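Local atomic coordinates of periplasmic binding protein/LacI transcriptional regulator (Burkholderia graminis C4D1M, PDB entry 5HQJ), a protein that binds D-arabinose in its pyranose form and is probably the sugar-capturing periplasmic component of an ABC transporter. Residues M139-L147 with K240-D248; L165-L176 with G213-G221. All blocks are in the same frame, centred on the assembly; numbering follows the deposited sequence.

Contact 1: residues M139-L147 with K240-D248; sequences MAETMGKAL and KLEVLAFDD. With 64K (alpha-D-arabinopyranose), chain B.
Leu244 of strand 242-246 packs against helix 139-146 more extensively than any other residue of its segment. Its CD1 reaches the helix backbone, 3.5 Å from Met139 O, and also meets Thr142 CG2. Leu244 CB touches Met139 CE at 3.7 Å. Met143 CE comes to CG of Leu244 at 3.9 Å. No hydrogen bond joins the two segments. Thr142 OG1 turns back to its own helix and bonds to Thr138 O.

Met139 and Met143 are selenomethionines, and both make selenium contacts. Met139 SE lies at the edge of the Phe246 ring, 5.0 Å from the ring centroid and 85° off the ring normal. This is a Met-aromatic contact. Met143 runs past Glu242 in the opposite direction. The bends at chi2 and chi3 (both 74°) fold its chain so that Met143 CE lies 3.4 Å from Glu242 O, while SE rests near Glu242 CB.

The helix runs nearly antiparallel to the strand, at 167°, with the axes 9.6 Å apart. This is helix-on-sheet packing in one lobe of a type I periplasmic binding protein fold. At the far end of the helix, Ala146 CB sits against CG and CD of Glu242.

The sugar lies past the other end of the strand. O3 of the arabinose donates a very short hydrogen bond of 2.5 Å to Asp247 OD2. Asp247 OD1 accepts a hydrogen bond from Gln267 NE2, which gives the carboxylate a second hold.

Contact 2: residues L165-L176 with G213-G221; sequences LNERIAGIKKGL and GIFGVSQVG. With 64K (alpha-D-arabinopyranose), chain B.
Arg168 reaches from helix 165-176 past Val217 to the bound arabinose. Its CB packs on Val217 CB at 4.0 Å. The chain is extended from CG to NE (chi2 172°, chi3 -166°), which carries the guanidinium beyond the helix. On the way Arg168 CD passes 3.3 Å from Val217 O. NE bonds to Asn132 OD1, outside the two segments. NH1 has two acceptors. Arg168 NH1 donates to Val217 O at 2.8 Å, with the oxygen in the guanidinium plane. Arg168 NH1 also donates to sugar O3 at 2.8 Å. Arg168 NH2 donates to sugar O2 at 2.7 Å, with an N-H...O angle of 168°. The Asn132 and Val217 bonds thus help fix the rotation of the guanidinium while it grips two neighbouring sugar hydroxyls.

The loop after the strand supplies another sugar bond, from Gln219 N to O4 at 3.0 Å. Leu165 borders this loop, with CD2 near Val217 O and CD1 against Ser218 CB.

Farther along the helix the contact is apolar. Ile172 CG2 makes a CH-pi contact over one face of the Phe215 ring, 3.8 Å from its centroid. Ile172 CD1 is pressed tightly against Val217 CG1. Leu176 CD1 approaches the same ring obliquely.

Helix 163-176 packs on the same sheet as its neighbour, helix 132-146, where Leu176 touches Ala140 and Phe215 touches Met139 and Met143. Ile169 and Ile172 also rest on Ile155 of strand 150-156.

In the fold
Contacts 1 and 2 have centres about 10 Å apart. Both belong to the lobe built on the mixed sheet that contains strands 150-156, 211-216 and 242-246. Strands 211-216 and 242-246 are parallel neighbours there, probably joined by the hydrogen bonds Leu244 O to Gly216 N (2.7 Å) and Glu242 O to Ile214 N (2.9 Å). Along the chain, helix 132-146 comes first, then helix 163-176, strand 211-216 and strand 242-246, so contact 2 is nested within contact 1. The loops after both strands reach the arabinose. Each contact packs a helix on one of two adjoining strands, and the loops after those strands supply part of the sugar site.

Contact 1: residues M139-L147 with K240-D248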
HETATM    1  N   MSE A 139      -0.451 -10.810   9.681  1.00 14.24           N
HETATM    2  CA  MSE A 139       0.985 -11.047   9.629  1.00 13.59           C
HETATM    3  C   MSE A 139       1.540 -11.481  10.968  1.00  8.77           C
HETATM    4  O   MSE A 139       2.367 -12.395  11.061  1.00  8.24           O
HETATM    5  CB  MSE A 139       1.681  -9.775   9.168  1.00 12.58           C
HETATM    6  CG  MSE A 139       1.463  -9.444   7.715  1.00 10.55           C
HETATM    7 SE   MSE A 139       2.568  -7.853   7.286  1.00 19.59          SE
HETATM    8  CE  MSE A 139       4.102  -8.631   6.385  1.00 14.70           C
ATOM      9  N   ALA A 140       1.075 -10.841  12.026  1.00  9.87           N
ATOM     10  CA  ALA A 140       1.526 -11.199  13.355  1.00  6.56           C
ATOM     11  C   ALA A 140       1.168 -12.645  13.720  1.00 10.39           C
ATOM     12  O   ALA A 140       1.981 -13.352  14.333  1.00  8.93           O
ATOM     13  CB  ALA A 140       0.962 -10.226  14.395  1.00 12.16           C
ATOM     14  N   GLU A 141      -0.052 -13.070  13.378  1.00 11.95           N
ATOM     15  CA  GLU A 141      -0.448 -14.453  13.650  1.00 12.82           C
ATOM     16  C   GLU A 141       0.400 -15.410  12.832  1.00 12.26           C
ATOM     17  O   GLU A 141       0.860 -16.444  13.334  1.00 13.02           O
ATOM     18  CB  GLU A 141      -1.922 -14.665  13.334  1.00 18.45           C
ATOM     19  CG  GLU A 141      -2.830 -13.782  14.129  1.00 64.41           C
ATOM     20  CD  GLU A 141      -4.209 -13.593  13.507  1.00117.94           C
ATOM     21  OE1 GLU A 141      -5.036 -12.884  14.118  1.00115.82           O
ATOM     22  OE2 GLU A 141      -4.467 -14.131  12.410  1.00142.56           O
ATOM     23  N   THR A 142       0.597 -15.084  11.560  1.00 11.00           N
ATOM     24  CA  THR A 142       1.408 -15.907  10.700  1.00 13.01           C
ATOM     25  C   THR A 142       2.820 -16.061  11.291  1.00 10.02           C
ATOM     26  O   THR A 142       3.396 -17.164  11.397  1.00 13.92           O
ATOM     27  CB  THR A 142       1.487 -15.320   9.290  1.00 11.46           C
ATOM     28  OG1 THR A 142       0.175 -15.254   8.667  1.00 17.28           O
ATOM     29  CG2 THR A 142       2.425 -16.169   8.442  1.00 16.99           C
HETATM   30  N   MSE A 143       3.425 -14.934  11.675  1.00  9.48           N
HETATM   31  CA  MSE A 143       4.734 -14.978  12.267  1.00 11.59           C
HETATM   32  C   MSE A 143       4.790 -15.761  13.584  1.00 13.91           C
HETATM   33  O   MSE A 143       5.701 -16.541  13.810  1.00 12.18           O
HETATM   34  CB  MSE A 143       5.237 -13.539  12.492  1.00 12.69           C
HETATM   35  CG  MSE A 143       6.669 -13.485  13.023  1.00  7.61           C
HETATM   36 SE   MSE A 143       7.965 -13.921  11.619  1.00 16.39          SE
HETATM   37  CE  MSE A 143       7.950 -12.290  10.538  1.00 12.11           C
ATOM     38  N   GLY A 144       3.814 -15.532  14.458  1.00 11.44           N
ATOM     39  CA  GLY A 144       3.791 -16.150  15.763  1.00 11.48           C
ATOM     40  C   GLY A 144       3.717 -17.656  15.648  1.00 14.96           C
ATOM     41  O   GLY A 144       4.421 -18.367  16.358  1.00 13.09           O
ATOM     42  N   LYS A 145       2.910 -18.126  14.713  1.00 15.56           N
ATOM     43  CA  LYS A 145       2.793 -19.559  14.445  1.00 14.40           C
ATOM     44  C   LYS A 145       4.118 -20.078  13.874  1.00 17.11           C
ATOM     45  O   LYS A 145       4.701 -21.062  14.368  1.00 19.23           O
ATOM     46  CB  LYS A 145       1.620 -19.805  13.505  1.00 16.97           C
ATOM     47  CG  LYS A 145       1.281 -21.253  13.237  1.00 41.51           C
ATOM     48  CD  LYS A 145       0.043 -21.307  12.335  1.00100.79           C
ATOM     49  CE  LYS A 145      -0.539 -22.705  12.195  1.00103.33           C
ATOM     50  NZ  LYS A 145       0.431 -23.687  11.645  1.00109.54           N
ATOM     51  N   ALA A 146       4.661 -19.366  12.893  1.00 17.36           N
ATOM     52  CA  ALA A 146       5.907 -19.806  12.265  1.00 13.12           C
ATOM     53  C   ALA A 146       7.088 -19.895  13.220  1.00 16.80           C
ATOM     54  O   ALA A 146       7.932 -20.791  13.076  1.00 19.73           O
ATOM     55  CB  ALA A 146       6.254 -18.889  11.104  1.00 12.92           C
ATOM     56  N   LEU A 147       7.173 -18.960  14.173  1.00 13.70           N
ATOM     57  CA  LEU A 147       8.237 -18.943  15.163  1.00 15.09           C
ATOM     58  C   LEU A 147       7.923 -19.760  16.429  1.00 10.30           C
ATOM     59  O   LEU A 147       8.728 -19.785  17.351  1.00 14.33           O
ATOM     60  CB  LEU A 147       8.550 -17.486  15.550  1.00 10.93           C
ATOM     61  CG  LEU A 147       9.069 -16.615  14.407  1.00 12.36           C
ATOM     62  CD1 LEU A 147       9.394 -15.199  14.970  1.00 21.18           C
ATOM     63  CD2 LEU A 147      10.293 -17.231  13.769  1.00 17.84           C
ATOM     64  N   LYS A 240      17.188 -19.140   7.847  1.00 17.77           N
ATOM     65  CA  LYS A 240      17.239 -18.932   9.292  1.00 14.47           C
ATOM     66  C   LYS A 240      16.140 -17.999   9.762  1.00 19.13           C
ATOM     67  O   LYS A 240      15.629 -18.073  10.899  1.00 19.46           O
ATOM     68  CB  LYS A 240      18.630 -18.388   9.664  1.00 34.67           C
ATOM     69  CG  LYS A 240      18.763 -17.764  11.034  1.00 69.66           C
ATOM     70  CD  LYS A 240      20.236 -17.624  11.443  1.00 73.97           C
ATOM     71  CE  LYS A 240      20.397 -16.912  12.789  1.00 80.81           C
ATOM     72  NZ  LYS A 240      19.275 -15.973  13.102  1.00 82.91           N
ATOM     73  N   LEU A 241      15.765 -17.111   8.869  1.00 16.22           N
ATOM     74  CA  LEU A 241      14.783 -16.092   9.192  1.00 17.95           C
ATOM     75  C   LEU A 241      13.449 -16.405   8.592  1.00 13.97           C
ATOM     76  O   LEU A 241      13.364 -16.926   7.475  1.00 21.17           O
ATOM     77  CB  LEU A 241      15.229 -14.747   8.660  1.00 19.81           C
ATOM     78  CG  LEU A 241      16.362 -14.003   9.310  1.00 30.26           C
ATOM     79  CD1 LEU A 241      16.550 -12.755   8.477  1.00 18.39           C
ATOM     80  CD2 LEU A 241      16.065 -13.685  10.760  1.00 47.50           C
ATOM     81  N   GLU A 242      12.400 -16.041   9.305  1.00 12.45           N
ATOM     82  CA  GLU A 242      11.098 -16.013   8.729  1.00 11.72           C
ATOM     83  C   GLU A 242      10.775 -14.601   8.249  1.00 14.05           C
ATOM     84  O   GLU A 242      10.671 -13.666   9.070  1.00 13.13           O
ATOM     85  CB  GLU A 242      10.088 -16.481   9.774  1.00 18.26           C
ATOM     86  CG  GLU A 242       8.770 -16.921   9.244  1.00 28.82           C
ATOM     87  CD  GLU A 242       8.819 -18.283   8.547  1.00 34.00           C
ATOM     88  OE1 GLU A 242       9.697 -19.123   8.849  1.00 31.04           O
ATOM     89  OE2 GLU A 242       7.946 -18.506   7.699  1.00 31.38           O
ATOM     90  N   VAL A 243      10.586 -14.463   6.942  1.00 13.19           N
ATOM     91  CA  VAL A 243      10.383 -13.175   6.313  1.00 10.31           C
ATOM     92  C   VAL A 243       8.992 -13.093   5.696  1.00  9.98           C
ATOM     93  O   VAL A 243       8.610 -13.882   4.842  1.00 11.75           O
ATOM     94  CB  VAL A 243      11.447 -12.901   5.217  1.00 14.86           C
ATOM     95  CG1 VAL A 243      11.188 -11.540   4.521  1.00 11.67           C
ATOM     96  CG2 VAL A 243      12.862 -12.990   5.807  1.00 10.92           C
ATOM     97  N   LEU A 244       8.229 -12.118   6.140  1.00  9.86           N
ATOM     98  CA  LEU A 244       6.897 -11.833   5.614  1.00  9.58           C
ATOM     99  C   LEU A 244       6.911 -10.446   4.991  1.00  9.67           C
ATOM    100  O   LEU A 244       7.403  -9.490   5.599  1.00 10.97           O
ATOM    101  CB  LEU A 244       5.840 -11.912   6.721  1.00 11.29           C
ATOM    102  CG  LEU A 244       5.740 -13.227   7.484  1.00 12.75           C
ATOM    103  CD1 LEU A 244       4.624 -13.188   8.569  1.00 11.63           C
ATOM    104  CD2 LEU A 244       5.426 -14.381   6.510  1.00 13.02           C
ATOM    105  N   ALA A 245       6.399 -10.328   3.778  1.00  9.58           N
ATOM    106  CA  ALA A 245       6.531  -9.097   3.043  1.00 10.51           C
ATOM    107  C   ALA A 245       5.180  -8.712   2.476  1.00 14.93           C
ATOM    108  O   ALA A 245       4.269  -9.496   2.519  1.00 16.58           O
ATOM    109  CB  ALA A 245       7.564  -9.241   1.921  1.00 10.21           C
ATOM    110  N   PHE A 246       5.104  -7.493   1.970  1.00 13.92           N
ATOM    111  CA  PHE A 246       3.902  -6.932   1.364  1.00 14.05           C
ATOM    112  C   PHE A 246       4.052  -6.775  -0.145  1.00 16.57           C
ATOM    113  O   PHE A 246       5.132  -6.450  -0.668  1.00 17.44           O
ATOM    114  CB  PHE A 246       3.578  -5.573   2.008  1.00 15.42           C
ATOM    115  CG  PHE A 246       2.227  -5.504   2.654  1.00 12.44           C
ATOM    116  CD1 PHE A 246       1.149  -4.992   1.969  1.00 16.76           C
ATOM    117  CD2 PHE A 246       2.016  -5.956   3.948  1.00 11.38           C
ATOM    118  CE1 PHE A 246      -0.095  -4.944   2.564  1.00 12.63           C
ATOM    119  CE2 PHE A 246       0.768  -5.887   4.544  1.00 13.16           C
ATOM    120  CZ  PHE A 246      -0.277  -5.390   3.848  1.00 13.96           C
ATOM    121  N   ASP A 247       2.941  -7.052  -0.830  1.00 12.09           N
ATOM    122  CA  ASP A 247       2.739  -6.823  -2.267  1.00 10.96           C
ATOM    123  C   ASP A 247       3.442  -7.898  -3.082  1.00 16.40           C
ATOM    124  O   ASP A 247       4.069  -8.807  -2.526  1.00 15.29           O
ATOM    125  CB  ASP A 247       3.175  -5.420  -2.646  1.00  9.97           C
ATOM    126  CG  ASP A 247       2.433  -4.343  -1.849  1.00 17.45           C
ATOM    127  OD1 ASP A 247       1.205  -4.502  -1.566  1.00 13.79           O
ATOM    128  OD2 ASP A 247       3.056  -3.330  -1.462  1.00 19.02           O
ATOM    129  N   ASP A 248       3.237  -7.871  -4.394  1.00 14.70           N
ATOM    130  CA  ASP A 248       3.686  -8.975  -5.255  1.00 11.14           C
ATOM    131  C   ASP A 248       4.537  -8.467  -6.412  1.00 16.09           C
ATOM    132  O   ASP A 248       4.481  -9.017  -7.509  1.00 15.89           O
ATOM    133  CB  ASP A 248       2.493  -9.791  -5.809  1.00 13.49           C
ATOM    134  CG  ASP A 248       1.780  -9.091  -6.961  1.00 14.93           C
ATOM    135  OD1 ASP A 248       1.744  -7.847  -6.916  1.00 17.79           O
ATOM    136  OD2 ASP A 248       1.260  -9.776  -7.878  1.00 15.02           O
TER
HETATM  137  O2  64K B 401      -0.359  -0.111  -0.001  1.00 16.25           O
HETATM  138  C2  64K B 401       1.016   0.393  -0.106  1.00 23.94           C
HETATM  139  C3  64K B 401       1.829  -0.668  -0.776  1.00 16.72           C
HETATM  140  O3  64K B 401       2.076  -1.702   0.150  1.00 17.68           O
HETATM  141  C4  64K B 401       3.197  -0.153  -1.211  1.00 25.40           C
HETATM  142  O4  64K B 401       4.044   0.141  -0.085  1.00 27.04           O
HETATM  143  C5  64K B 401       3.041   1.080  -1.980  1.00 16.43           C
HETATM  144  O5  64K B 401       2.441   2.089  -1.130  1.00 16.05           O
HETATM  145  C1  64K B 401       1.032   1.658  -0.916  1.00 22.94           C
HETATM  146  O1  64K B 401       0.382   2.641  -0.208  1.00 12.46           O

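Contact 2: residues L165-L176 with G213-G221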
ATOM      1  N   LEU A 165       0.564   2.336   6.260  1.00 11.69           N
ATOM      2  CA  LEU A 165       1.758   1.644   6.722  1.00  7.56           C
ATOM      3  C   LEU A 165       1.788   1.655   8.219  1.00  7.17           C
ATOM      4  O   LEU A 165       2.062   0.648   8.838  1.00 10.28           O
ATOM      5  CB  LEU A 165       3.017   2.288   6.176  1.00 11.91           C
ATOM      6  CG  LEU A 165       3.176   2.263   4.673  1.00 13.44           C
ATOM      7  CD1 LEU A 165       4.570   2.712   4.340  1.00 10.75           C
ATOM      8  CD2 LEU A 165       2.860   0.881   4.058  1.00 14.55           C
ATOM      9  N   ASN A 166       1.435   2.787   8.822  1.00  7.67           N
ATOM     10  CA  ASN A 166       1.435   2.833  10.276  1.00 12.94           C
ATOM     11  C   ASN A 166       0.350   1.959  10.902  1.00 10.18           C
ATOM     12  O   ASN A 166       0.565   1.372  11.944  1.00 11.86           O
ATOM     13  CB  ASN A 166       1.300   4.277  10.780  1.00 12.67           C
ATOM     14  CG  ASN A 166       2.528   5.089  10.494  1.00 14.53           C
ATOM     15  OD1 ASN A 166       3.620   4.547  10.321  1.00 21.01           O
ATOM     16  ND2 ASN A 166       2.374   6.391  10.464  1.00 16.43           N
ATOM     17  N   GLU A 167      -0.798   1.826  10.243  1.00  9.53           N
ATOM     18  CA  GLU A 167      -1.794   0.890  10.680  1.00 10.98           C
ATOM     19  C   GLU A 167      -1.309  -0.552  10.608  1.00 10.47           C
ATOM     20  O   GLU A 167      -1.598  -1.335  11.489  1.00  9.55           O
ATOM     21  CB  GLU A 167      -3.055   1.080   9.846  1.00 18.55           C
ATOM     22  CG  GLU A 167      -3.742   2.388  10.234  1.00 23.43           C
ATOM     23  CD  GLU A 167      -4.884   2.774   9.312  1.00 72.85           C
ATOM     24  OE1 GLU A 167      -4.902   2.293   8.170  1.00 26.68           O
ATOM     25  OE2 GLU A 167      -5.757   3.563   9.724  1.00 84.73           O
ATOM     26  N   ARG A 168      -0.597  -0.895   9.546  1.00  9.58           N
ATOM     27  CA  ARG A 168      -0.039  -2.222   9.405  1.00  7.43           C
ATOM     28  C   ARG A 168       0.881  -2.500  10.585  1.00 13.21           C
ATOM     29  O   ARG A 168       0.864  -3.567  11.196  1.00  8.57           O
ATOM     30  CB  ARG A 168       0.762  -2.365   8.096  1.00  8.69           C
ATOM     31  CG  ARG A 168      -0.149  -2.312   6.881  1.00 10.97           C
ATOM     32  CD  ARG A 168       0.637  -2.257   5.559  1.00 12.64           C
ATOM     33  NE  ARG A 168      -0.294  -1.870   4.515  1.00 12.94           N
ATOM     34  CZ  ARG A 168       0.030  -1.519   3.286  1.00 12.32           C
ATOM     35  NH1 ARG A 168       1.298  -1.558   2.866  1.00 12.13           N
ATOM     36  NH2 ARG A 168      -0.932  -1.173   2.421  1.00 12.07           N
ATOM     37  N   ILE A 169       1.741  -1.542  10.876  1.00  8.81           N
ATOM     38  CA  ILE A 169       2.631  -1.705  12.033  1.00  5.86           C
ATOM     39  C   ILE A 169       1.872  -1.875  13.368  1.00  7.90           C
ATOM     40  O   ILE A 169       2.186  -2.738  14.236  1.00  7.07           O
ATOM     41  CB  ILE A 169       3.607  -0.500  12.154  1.00  7.09           C
ATOM     42  CG1 ILE A 169       4.505  -0.400  10.918  1.00 11.03           C
ATOM     43  CG2 ILE A 169       4.489  -0.581  13.427  1.00  9.22           C
ATOM     44  CD1 ILE A 169       5.273   0.924  10.823  1.00 22.02           C
ATOM     45  N   ALA A 170       0.860  -1.049  13.573  1.00 11.48           N
ATOM     46  CA  ALA A 170       0.035  -1.172  14.779  1.00  6.64           C
ATOM     47  C   ALA A 170      -0.650  -2.534  14.878  1.00  6.99           C
ATOM     48  O   ALA A 170      -0.695  -3.116  15.958  1.00 10.49           O
ATOM     49  CB  ALA A 170      -0.948  -0.048  14.818  1.00  9.71           C
ATOM     50  N   GLY A 171      -1.139  -3.052  13.756  1.00  7.44           N
ATOM     51  CA  GLY A 171      -1.689  -4.396  13.734  1.00 13.08           C
ATOM     52  C   GLY A 171      -0.696  -5.484  14.105  1.00 11.64           C
ATOM     53  O   GLY A 171      -1.003  -6.395  14.877  1.00  8.39           O
ATOM     54  N   ILE A 172       0.519  -5.398  13.584  1.00  6.75           N
ATOM     55  CA  ILE A 172       1.564  -6.336  13.951  1.00  6.47           C
ATOM     56  C   ILE A 172       1.850  -6.248  15.435  1.00  7.82           C
ATOM     57  O   ILE A 172       1.908  -7.291  16.075  1.00  7.22           O
ATOM     58  CB  ILE A 172       2.881  -6.083  13.146  1.00  7.81           C
ATOM     59  CG1 ILE A 172       2.685  -6.314  11.622  1.00  6.95           C
ATOM     60  CG2 ILE A 172       4.004  -6.913  13.712  1.00  8.27           C
ATOM     61  CD1 ILE A 172       3.805  -5.777  10.753  1.00  8.61           C
ATOM     62  N   LYS A 173       2.083  -5.052  15.972  1.00  5.76           N
ATOM     63  CA  LYS A 173       2.495  -4.935  17.355  1.00  7.45           C
ATOM     64  C   LYS A 173       1.350  -5.409  18.274  1.00 11.59           C
ATOM     65  O   LYS A 173       1.593  -6.126  19.220  1.00  9.54           O
ATOM     66  CB  LYS A 173       2.958  -3.512  17.667  1.00  7.85           C
ATOM     67  CG  LYS A 173       4.245  -3.203  16.975  1.00  7.79           C
ATOM     68  CD  LYS A 173       4.827  -1.827  17.378  1.00 11.25           C
ATOM     69  CE  LYS A 173       6.275  -1.652  16.923  1.00  7.76           C
ATOM     70  NZ  LYS A 173       6.767  -0.322  17.442  1.00 14.22           N
ATOM     71  N   LYS A 174       0.114  -5.049  17.983  1.00  8.70           N
ATOM     72  CA  LYS A 174      -1.008  -5.516  18.831  1.00  8.96           C
ATOM     73  C   LYS A 174      -1.145  -7.046  18.769  1.00 10.24           C
ATOM     74  O   LYS A 174      -1.320  -7.705  19.803  1.00 12.62           O
ATOM     75  CB  LYS A 174      -2.302  -4.821  18.414  1.00 18.45           C
ATOM     76  CG  LYS A 174      -3.469  -5.047  19.341  1.00 52.71           C
ATOM     77  CD  LYS A 174      -4.751  -4.432  18.789  1.00 79.77           C
ATOM     78  CE  LYS A 174      -4.621  -2.933  18.588  1.00 97.64           C
ATOM     79  NZ  LYS A 174      -5.933  -2.306  18.290  1.00108.78           N
ATOM     80  N   GLY A 175      -1.006  -7.632  17.586  1.00 10.82           N
ATOM     81  CA  GLY A 175      -1.089  -9.077  17.403  1.00 12.05           C
ATOM     82  C   GLY A 175       0.040  -9.817  18.091  1.00 10.80           C
ATOM     83  O   GLY A 175      -0.151 -10.839  18.742  1.00 11.68           O
ATOM     84  N   LEU A 176       1.261  -9.307  17.985  1.00  7.25           N
ATOM     85  CA  LEU A 176       2.411  -9.961  18.624  1.00  5.52           C
ATOM     86  C   LEU A 176       2.368  -9.951  20.149  1.00  7.02           C
ATOM     87  O   LEU A 176       3.026 -10.755  20.768  1.00  7.43           O
ATOM     88  CB  LEU A 176       3.712  -9.333  18.157  1.00  6.98           C
ATOM     89  CG  LEU A 176       4.129  -9.645  16.714  1.00  7.23           C
ATOM     90  CD1 LEU A 176       5.445  -8.935  16.435  1.00  6.95           C
ATOM     91  CD2 LEU A 176       4.296 -11.130  16.456  1.00  6.34           C
ATOM     92  N   GLY A 213      12.834 -13.209  12.818  1.00  9.56           N
ATOM     93  CA  GLY A 213      11.891 -12.809  11.801  1.00  8.27           C
ATOM     94  C   GLY A 213      11.975 -11.353  11.359  1.00  7.61           C
ATOM     95  O   GLY A 213      12.373 -10.480  12.120  1.00  7.97           O
ATOM     96  N   ILE A 214      11.541 -11.085  10.133  1.00  7.76           N
ATOM     97  CA  ILE A 214      11.380  -9.738   9.608  1.00  7.16           C
ATOM     98  C   ILE A 214      10.021  -9.574   8.933  1.00  9.57           C
ATOM     99  O   ILE A 214       9.608 -10.393   8.115  1.00  7.76           O
ATOM    100  CB  ILE A 214      12.466  -9.352   8.580  1.00  9.79           C
ATOM    101  CG1 ILE A 214      13.847  -9.514   9.179  1.00 12.06           C
ATOM    102  CG2 ILE A 214      12.223  -7.913   8.042  1.00 10.14           C
ATOM    103  CD1 ILE A 214      15.019  -9.266   8.165  1.00 15.56           C
ATOM    104  N   PHE A 215       9.377  -8.464   9.212  1.00  6.79           N
ATOM    105  CA  PHE A 215       8.174  -8.021   8.496  1.00  6.81           C
ATOM    106  C   PHE A 215       8.502  -6.850   7.578  1.00  7.79           C
ATOM    107  O   PHE A 215       9.051  -5.832   8.065  1.00  8.33           O
ATOM    108  CB  PHE A 215       7.100  -7.486   9.428  1.00  6.35           C
ATOM    109  CG  PHE A 215       6.612  -8.422  10.491  1.00  6.14           C
ATOM    110  CD1 PHE A 215       7.289  -8.541  11.703  1.00  5.88           C
ATOM    111  CD2 PHE A 215       5.392  -9.103  10.356  1.00  7.80           C
ATOM    112  CE1 PHE A 215       6.805  -9.372  12.723  1.00  5.71           C
ATOM    113  CE2 PHE A 215       4.936  -9.917  11.363  1.00  6.93           C
ATOM    114  CZ  PHE A 215       5.623 -10.041  12.547  1.00  7.74           C
ATOM    115  N   GLY A 216       8.131  -6.940   6.310  1.00  7.36           N
ATOM    116  CA  GLY A 216       8.210  -5.803   5.417  1.00  7.53           C
ATOM    117  C   GLY A 216       6.787  -5.354   5.152  1.00 10.11           C
ATOM    118  O   GLY A 216       6.018  -6.109   4.564  1.00 12.45           O
ATOM    119  N   VAL A 217       6.393  -4.187   5.662  1.00  8.08           N
ATOM    120  CA  VAL A 217       5.014  -3.751   5.556  1.00  7.78           C
ATOM    121  C   VAL A 217       4.777  -2.815   4.351  1.00  9.02           C
ATOM    122  O   VAL A 217       3.640  -2.362   4.131  1.00 13.53           O
ATOM    123  CB  VAL A 217       4.516  -3.046   6.843  1.00 11.13           C
ATOM    124  CG1 VAL A 217       4.481  -4.064   7.997  1.00  8.83           C
ATOM    125  CG2 VAL A 217       5.309  -1.728   7.173  1.00  8.40           C
ATOM    126  N   SER A 218       5.838  -2.495   3.604  1.00 10.19           N
ATOM    127  CA  SER A 218       5.737  -1.704   2.377  1.00 10.23           C
ATOM    128  C   SER A 218       6.393  -2.466   1.209  1.00 14.19           C
ATOM    129  O   SER A 218       7.041  -3.469   1.414  1.00 13.75           O
ATOM    130  CB  SER A 218       6.372  -0.333   2.566  1.00 13.50           C
ATOM    131  OG  SER A 218       7.766  -0.453   2.634  1.00 14.95           O
ATOM    132  N   GLN A 219       6.190  -2.017  -0.023  1.00 25.90           N
ATOM    133  CA  GLN A 219       6.539  -2.891  -1.142  1.00 49.74           C
ATOM    134  C   GLN A 219       8.050  -3.131  -1.246  1.00 22.65           C
ATOM    135  O   GLN A 219       8.432  -4.157  -1.772  1.00 19.96           O
ATOM    136  CB  GLN A 219       5.984  -2.367  -2.488  1.00 64.34           C
ATOM    137  CG  GLN A 219       6.133  -0.891  -2.762  1.00 79.06           C
ATOM    138  CD  GLN A 219       7.564  -0.448  -2.735  1.00 83.83           C
ATOM    139  OE1 GLN A 219       8.026   0.138  -1.761  1.00110.16           O
ATOM    140  NE2 GLN A 219       8.283  -0.725  -3.806  1.00 52.04           N
ATOM    141  N   VAL A 220       8.884  -2.242  -0.703  1.00 15.42           N
ATOM    142  CA  VAL A 220      10.362  -2.410  -0.725  1.00 20.41           C
ATOM    143  C   VAL A 220      10.963  -3.445   0.268  1.00 16.68           C
ATOM    144  O   VAL A 220      12.133  -3.882   0.129  1.00 10.93           O
ATOM    145  CB  VAL A 220      11.045  -1.064  -0.445  1.00 38.24           C
ATOM    146  CG1 VAL A 220      11.098  -0.770   1.058  1.00 34.42           C
ATOM    147  CG2 VAL A 220      12.436  -1.031  -1.049  1.00 49.43           C
ATOM    148  N   GLY A 221      10.191  -3.844   1.257  1.00 12.59           N
ATOM    149  CA  GLY A 221      10.768  -4.662   2.305  1.00 10.92           C
ATOM    150  C   GLY A 221      11.179  -6.025   1.794  1.00 10.62           C
ATOM    151  O   GLY A 221      12.296  -6.514   2.074  1.00 11.46           O
TER
HETATM  152  O2  64K B 401      -0.359  -0.111  -0.001  1.00 16.25           O
HETATM  153  C2  64K B 401       1.016   0.393  -0.106  1.00 23.94           C
HETATM  154  C3  64K B 401       1.829  -0.668  -0.776  1.00 16.72           C
HETATM  155  O3  64K B 401       2.076  -1.702   0.150  1.00 17.68           O
HETATM  156  C4  64K B 401       3.197  -0.153  -1.211  1.00 25.40           C
HETATM  157  O4  64K B 401       4.044   0.141  -0.085  1.00 27.04           O
HETATM  158  C5  64K B 401       3.041   1.080  -1.980  1.00 16.43           C
HETATM  159  O5  64K B 401       2.441   2.089  -1.130  1.00 16.05           O
HETATM  160  C1  64K B 401       1.032   1.658  -0.916  1.00 22.94           C
HETATM  161  O1  64K B 401       0.382   2.641  -0.208  1.00 12.46           O